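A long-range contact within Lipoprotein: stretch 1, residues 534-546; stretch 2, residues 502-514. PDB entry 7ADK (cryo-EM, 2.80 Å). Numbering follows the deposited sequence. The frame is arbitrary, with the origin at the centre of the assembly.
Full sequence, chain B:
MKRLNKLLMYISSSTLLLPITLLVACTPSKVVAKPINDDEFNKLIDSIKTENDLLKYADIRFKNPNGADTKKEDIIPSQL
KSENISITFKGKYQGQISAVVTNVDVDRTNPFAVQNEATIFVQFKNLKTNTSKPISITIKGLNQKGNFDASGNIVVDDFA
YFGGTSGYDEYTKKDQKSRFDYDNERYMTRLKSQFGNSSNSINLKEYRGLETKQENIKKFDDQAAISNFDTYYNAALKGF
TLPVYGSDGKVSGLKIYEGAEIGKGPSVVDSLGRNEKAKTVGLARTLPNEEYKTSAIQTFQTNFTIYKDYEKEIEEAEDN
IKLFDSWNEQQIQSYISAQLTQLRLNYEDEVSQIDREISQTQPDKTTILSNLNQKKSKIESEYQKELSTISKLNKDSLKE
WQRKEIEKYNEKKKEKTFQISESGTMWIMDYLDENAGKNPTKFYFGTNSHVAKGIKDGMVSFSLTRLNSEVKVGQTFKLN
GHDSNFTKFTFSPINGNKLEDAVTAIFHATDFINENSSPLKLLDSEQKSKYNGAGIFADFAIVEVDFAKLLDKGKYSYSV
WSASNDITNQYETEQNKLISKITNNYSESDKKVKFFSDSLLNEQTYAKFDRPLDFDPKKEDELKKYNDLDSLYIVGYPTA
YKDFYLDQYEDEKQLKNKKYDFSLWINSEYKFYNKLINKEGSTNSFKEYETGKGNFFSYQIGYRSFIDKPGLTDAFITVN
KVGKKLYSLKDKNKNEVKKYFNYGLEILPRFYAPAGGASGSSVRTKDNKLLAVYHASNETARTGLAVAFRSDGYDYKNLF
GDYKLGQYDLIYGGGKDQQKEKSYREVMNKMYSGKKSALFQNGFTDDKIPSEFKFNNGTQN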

# COMPACT_ATOMS: atom_id res chain seq x y z
N ALA B 534 -12.92 -41.34 -8.55
CA ALA B 534 -12.02 -40.19 -8.59
C ALA B 534 -10.94 -40.33 -9.67
O ALA B 534 -10.32 -41.39 -9.79
CB ALA B 534 -11.41 -39.97 -7.22
N GLY B 535 -10.69 -39.27 -10.43
CA GLY B 535 -9.70 -39.22 -11.50
C GLY B 535 -8.42 -38.47 -11.12
O GLY B 535 -8.09 -38.31 -9.95
N ILE B 536 -7.71 -38.01 -12.14
CA ILE B 536 -6.51 -37.18 -12.00
C ILE B 536 -6.66 -35.92 -12.85
O ILE B 536 -7.27 -35.97 -13.91
CB ILE B 536 -5.22 -37.94 -12.41
CG1 ILE B 536 -5.24 -38.50 -13.85
CG2 ILE B 536 -4.93 -39.06 -11.41
CD1 ILE B 536 -4.51 -37.62 -14.85
N PHE B 537 -6.08 -34.81 -12.43
CA PHE B 537 -6.05 -33.58 -13.21
C PHE B 537 -4.78 -32.76 -12.93
O PHE B 537 -4.08 -32.98 -11.96
CB PHE B 537 -7.34 -32.77 -12.99
CG PHE B 537 -7.32 -31.80 -11.83
CD1 PHE B 537 -7.49 -30.43 -12.05
CD2 PHE B 537 -7.07 -32.25 -10.53
CE1 PHE B 537 -7.40 -29.52 -10.98
CE2 PHE B 537 -6.97 -31.34 -9.46
CZ PHE B 537 -7.13 -29.98 -9.69
N ALA B 538 -4.49 -31.79 -13.79
CA ALA B 538 -3.55 -30.71 -13.48
C ALA B 538 -4.31 -29.38 -13.48
O ALA B 538 -5.13 -29.19 -14.37
CB ALA B 538 -2.45 -30.70 -14.52
N ASP B 539 -4.06 -28.49 -12.53
CA ASP B 539 -4.86 -27.26 -12.42
C ASP B 539 -4.53 -26.23 -13.52
O ASP B 539 -3.81 -25.26 -13.31
CB ASP B 539 -4.77 -26.73 -10.98
CG ASP B 539 -5.88 -25.74 -10.62
OD1 ASP B 539 -6.93 -25.74 -11.28
OD2 ASP B 539 -5.70 -24.92 -9.70
N PHE B 540 -5.04 -26.46 -14.73
CA PHE B 540 -4.88 -25.63 -15.93
C PHE B 540 -6.15 -25.67 -16.80
O PHE B 540 -6.69 -26.74 -17.04
CB PHE B 540 -3.65 -26.10 -16.71
CG PHE B 540 -3.53 -25.51 -18.10
CD1 PHE B 540 -3.43 -24.12 -18.28
CD2 PHE B 540 -3.59 -26.34 -19.23
CE1 PHE B 540 -3.39 -23.57 -19.57
CE2 PHE B 540 -3.54 -25.79 -20.52
CZ PHE B 540 -3.43 -24.41 -20.69
N ALA B 541 -6.63 -24.53 -17.29
CA ALA B 541 -7.81 -24.45 -18.14
C ALA B 541 -7.66 -23.35 -19.20
O ALA B 541 -6.88 -22.42 -19.01
CB ALA B 541 -9.03 -24.25 -17.25
N ILE B 542 -8.40 -23.42 -20.30
CA ILE B 542 -8.33 -22.43 -21.38
C ILE B 542 -9.72 -21.87 -21.67
O ILE B 542 -10.62 -22.61 -22.05
CB ILE B 542 -7.67 -22.99 -22.64
CG1 ILE B 542 -6.32 -23.66 -22.32
CG2 ILE B 542 -7.50 -21.88 -23.69
CD1 ILE B 542 -5.68 -24.37 -23.50
N VAL B 543 -9.90 -20.57 -21.48
CA VAL B 543 -11.16 -19.84 -21.61
C VAL B 543 -11.22 -19.07 -22.92
O VAL B 543 -10.32 -18.31 -23.26
CB VAL B 543 -11.36 -18.88 -20.42
CG1 VAL B 543 -12.58 -17.96 -20.61
CG2 VAL B 543 -11.51 -19.69 -19.13
N GLU B 544 -12.30 -19.22 -23.66
CA GLU B 544 -12.63 -18.45 -24.85
C GLU B 544 -13.46 -17.21 -24.48
O GLU B 544 -14.40 -17.30 -23.70
CB GLU B 544 -13.38 -19.37 -25.82
CG GLU B 544 -13.82 -18.71 -27.12
CD GLU B 544 -14.66 -19.66 -27.99
OE1 GLU B 544 -15.89 -19.74 -27.76
OE2 GLU B 544 -14.11 -20.28 -28.93
N VAL B 545 -13.12 -16.07 -25.07
CA VAL B 545 -13.90 -14.85 -25.02
C VAL B 545 -14.16 -14.34 -26.43
O VAL B 545 -13.23 -14.06 -27.19
CB VAL B 545 -13.21 -13.79 -24.14
CG1 VAL B 545 -14.09 -12.56 -24.01
CG2 VAL B 545 -12.91 -14.28 -22.73
N ASP B 546 -15.43 -14.21 -26.81
CA ASP B 546 -15.85 -13.74 -28.14
C ASP B 546 -16.33 -12.29 -28.08
O ASP B 546 -17.50 -12.01 -27.82
CB ASP B 546 -16.88 -14.72 -28.72
CG ASP B 546 -17.24 -14.48 -30.19
OD1 ASP B 546 -16.93 -13.42 -30.76
OD2 ASP B 546 -17.80 -15.42 -30.80
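Stretch 2, residues 502-514: AVTAIFHATDFIN

Stretch 2 runs against stretch 1 as an antiparallel neighbour. Its strand, 503-507, lies beside strand 541-546 with their N-to-C directions 144° apart and the axes 4.5 Å apart at closest approach. The register is set by backbone hydrogen bonds: Asp546 N to Ala502 O (3.1 Å), Thr504 N to Glu544 O (3.0 Å), Glu544 N to Thr504 O (2.8 Å) and Ile542 N to Phe507 O (3.0 Å).

The pairing slips by one residue between Val543-Ala505 and Ile542-Phe507, which is a beta bulge. Ile506 is the extra residue, with phi/psi of -97/-35; Ile542 O accepts from Ile506 N at 2.8 Å and, weakly, from Phe507 N at 3.4 Å. The side chain of Ile506 leaves CA sideways, yet its end comes back to stretch 1, where CD1 lies 3.4 Å from Glu544 OE2.

On the sheet face carrying Val543 and Val545, Val503 meets both: its CG1 is 3.9 Å from Val543 CG1, and its CG2 is 4.1 Å from Val545 CG1. On the other face, Ile542 CD1 reaches the edge of the Phe507 ring, 3.8 Å from CD2, while Phe540 CE2 approaches Phe507 CE2 at 4.0 Å.

Beyond His508, Ala509 adopts positive phi (49/36) and directs CB toward stretch 1. This small bump fits close to the Phe540 backbone, Ala509 CB lying 3.4 Å from Phe540 O and 4.3 Å from Phe540 CD2.

A second, separate ladder, offset by two residues, consists of the single bridge Phe537-Thr510 (CA to CA 4.5 Å). It is flanked by Asp511 N to Ile536 O (2.8 Å) and the weak bond Ala538 N to Ala509 O (3.4 Å). A type I turn, Asp511 to Asn514, follows. Here Ile536 CD1 packs against Ile513 CG1 (4.2 Å) and Phe512 CE2 (4.3 Å), and Ala538 CB lies 4.0 Å from Phe512 CE2.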

# COMPACT_ATOMS: atom_id res chain seq x y z
N ALA B 502 -21.17 -16.01 -24.50
CA ALA B 502 -20.05 -15.22 -25.02
C ALA B 502 -18.68 -15.55 -24.38
O ALA B 502 -17.64 -15.29 -24.99
CB ALA B 502 -20.42 -13.76 -24.84
N VAL B 503 -18.67 -16.08 -23.15
CA VAL B 503 -17.46 -16.51 -22.40
C VAL B 503 -17.57 -17.98 -22.00
O VAL B 503 -18.49 -18.35 -21.29
CB VAL B 503 -17.23 -15.62 -21.17
CG1 VAL B 503 -16.03 -16.07 -20.35
CG2 VAL B 503 -16.99 -14.18 -21.56
N THR B 504 -16.61 -18.82 -22.40
CA THR B 504 -16.72 -20.29 -22.27
C THR B 504 -15.40 -20.91 -21.80
O THR B 504 -14.37 -20.63 -22.39
CB THR B 504 -17.12 -20.90 -23.63
OG1 THR B 504 -18.34 -20.38 -24.11
CG2 THR B 504 -17.29 -22.42 -23.60
N ALA B 505 -15.41 -21.81 -20.82
CA ALA B 505 -14.25 -22.67 -20.54
C ALA B 505 -14.18 -23.81 -21.58
O ALA B 505 -15.07 -24.65 -21.64
CB ALA B 505 -14.35 -23.20 -19.12
N ILE B 506 -13.14 -23.84 -22.43
CA ILE B 506 -13.03 -24.77 -23.57
C ILE B 506 -12.20 -26.02 -23.30
O ILE B 506 -12.54 -27.09 -23.80
CB ILE B 506 -12.56 -23.97 -24.80
CG1 ILE B 506 -13.83 -23.53 -25.52
CG2 ILE B 506 -11.62 -24.71 -25.73
CD1 ILE B 506 -13.61 -22.85 -26.84
N PHE B 507 -11.15 -25.93 -22.50
CA PHE B 507 -10.31 -27.06 -22.11
C PHE B 507 -10.08 -27.03 -20.60
O PHE B 507 -9.90 -25.95 -20.05
CB PHE B 507 -9.00 -27.01 -22.92
CG PHE B 507 -7.99 -28.11 -22.65
CD1 PHE B 507 -8.38 -29.46 -22.70
CD2 PHE B 507 -6.67 -27.79 -22.32
CE1 PHE B 507 -7.46 -30.48 -22.39
CE2 PHE B 507 -5.74 -28.81 -22.03
CZ PHE B 507 -6.14 -30.15 -22.05
N HIS B 508 -10.11 -28.18 -19.92
CA HIS B 508 -10.02 -28.28 -18.45
C HIS B 508 -8.90 -29.19 -17.91
O HIS B 508 -8.82 -29.37 -16.70
CB HIS B 508 -11.39 -28.68 -17.87
CG HIS B 508 -12.21 -27.56 -17.32
ND1 HIS B 508 -11.95 -26.86 -16.18
CD2 HIS B 508 -13.41 -27.14 -17.80
CE1 HIS B 508 -12.97 -26.04 -15.96
NE2 HIS B 508 -13.86 -26.19 -16.93
N ALA B 509 -8.08 -29.80 -18.78
CA ALA B 509 -6.96 -30.67 -18.37
C ALA B 509 -7.33 -31.76 -17.34
O ALA B 509 -6.53 -32.12 -16.48
CB ALA B 509 -5.74 -29.85 -17.97
N THR B 510 -8.53 -32.32 -17.44
CA THR B 510 -9.00 -33.43 -16.61
C THR B 510 -8.72 -34.77 -17.28
O THR B 510 -9.01 -34.97 -18.46
CB THR B 510 -10.50 -33.33 -16.31
OG1 THR B 510 -11.24 -33.06 -17.48
CG2 THR B 510 -10.80 -32.26 -15.28
N ASP B 511 -8.17 -35.71 -16.53
CA ASP B 511 -8.04 -37.12 -16.89
C ASP B 511 -7.32 -37.38 -18.23
O ASP B 511 -7.57 -38.34 -18.95
CB ASP B 511 -9.38 -37.81 -16.73
CG ASP B 511 -9.28 -39.25 -16.23
OD1 ASP B 511 -8.25 -39.65 -15.66
OD2 ASP B 511 -10.24 -40.00 -16.42
N PHE B 512 -6.36 -36.51 -18.54
CA PHE B 512 -5.63 -36.44 -19.81
C PHE B 512 -4.63 -37.57 -20.08
O PHE B 512 -4.06 -37.63 -21.17
CB PHE B 512 -4.95 -35.07 -19.89
CG PHE B 512 -3.87 -34.86 -18.86
CD1 PHE B 512 -2.55 -35.27 -19.11
CD2 PHE B 512 -4.18 -34.23 -17.64
CE1 PHE B 512 -1.56 -35.03 -18.16
CE2 PHE B 512 -3.18 -34.01 -16.69
CZ PHE B 512 -1.86 -34.40 -16.95
N ILE B 513 -4.42 -38.49 -19.14
CA ILE B 513 -3.59 -39.71 -19.28
C ILE B 513 -4.42 -40.97 -19.59
O ILE B 513 -3.86 -41.99 -19.97
CB ILE B 513 -2.74 -39.87 -17.99
CG1 ILE B 513 -1.76 -38.70 -17.77
CG2 ILE B 513 -1.92 -41.17 -17.93
CD1 ILE B 513 -0.77 -38.42 -18.90
N ASN B 514 -5.75 -40.93 -19.42
CA ASN B 514 -6.62 -42.11 -19.29
C ASN B 514 -6.94 -42.90 -20.59
O ASN B 514 -8.08 -43.28 -20.86
CB ASN B 514 -7.85 -41.72 -18.45
CG ASN B 514 -8.53 -42.89 -17.73
OD1 ASN B 514 -8.12 -44.03 -17.82
ND2 ASN B 514 -9.56 -42.63 -16.97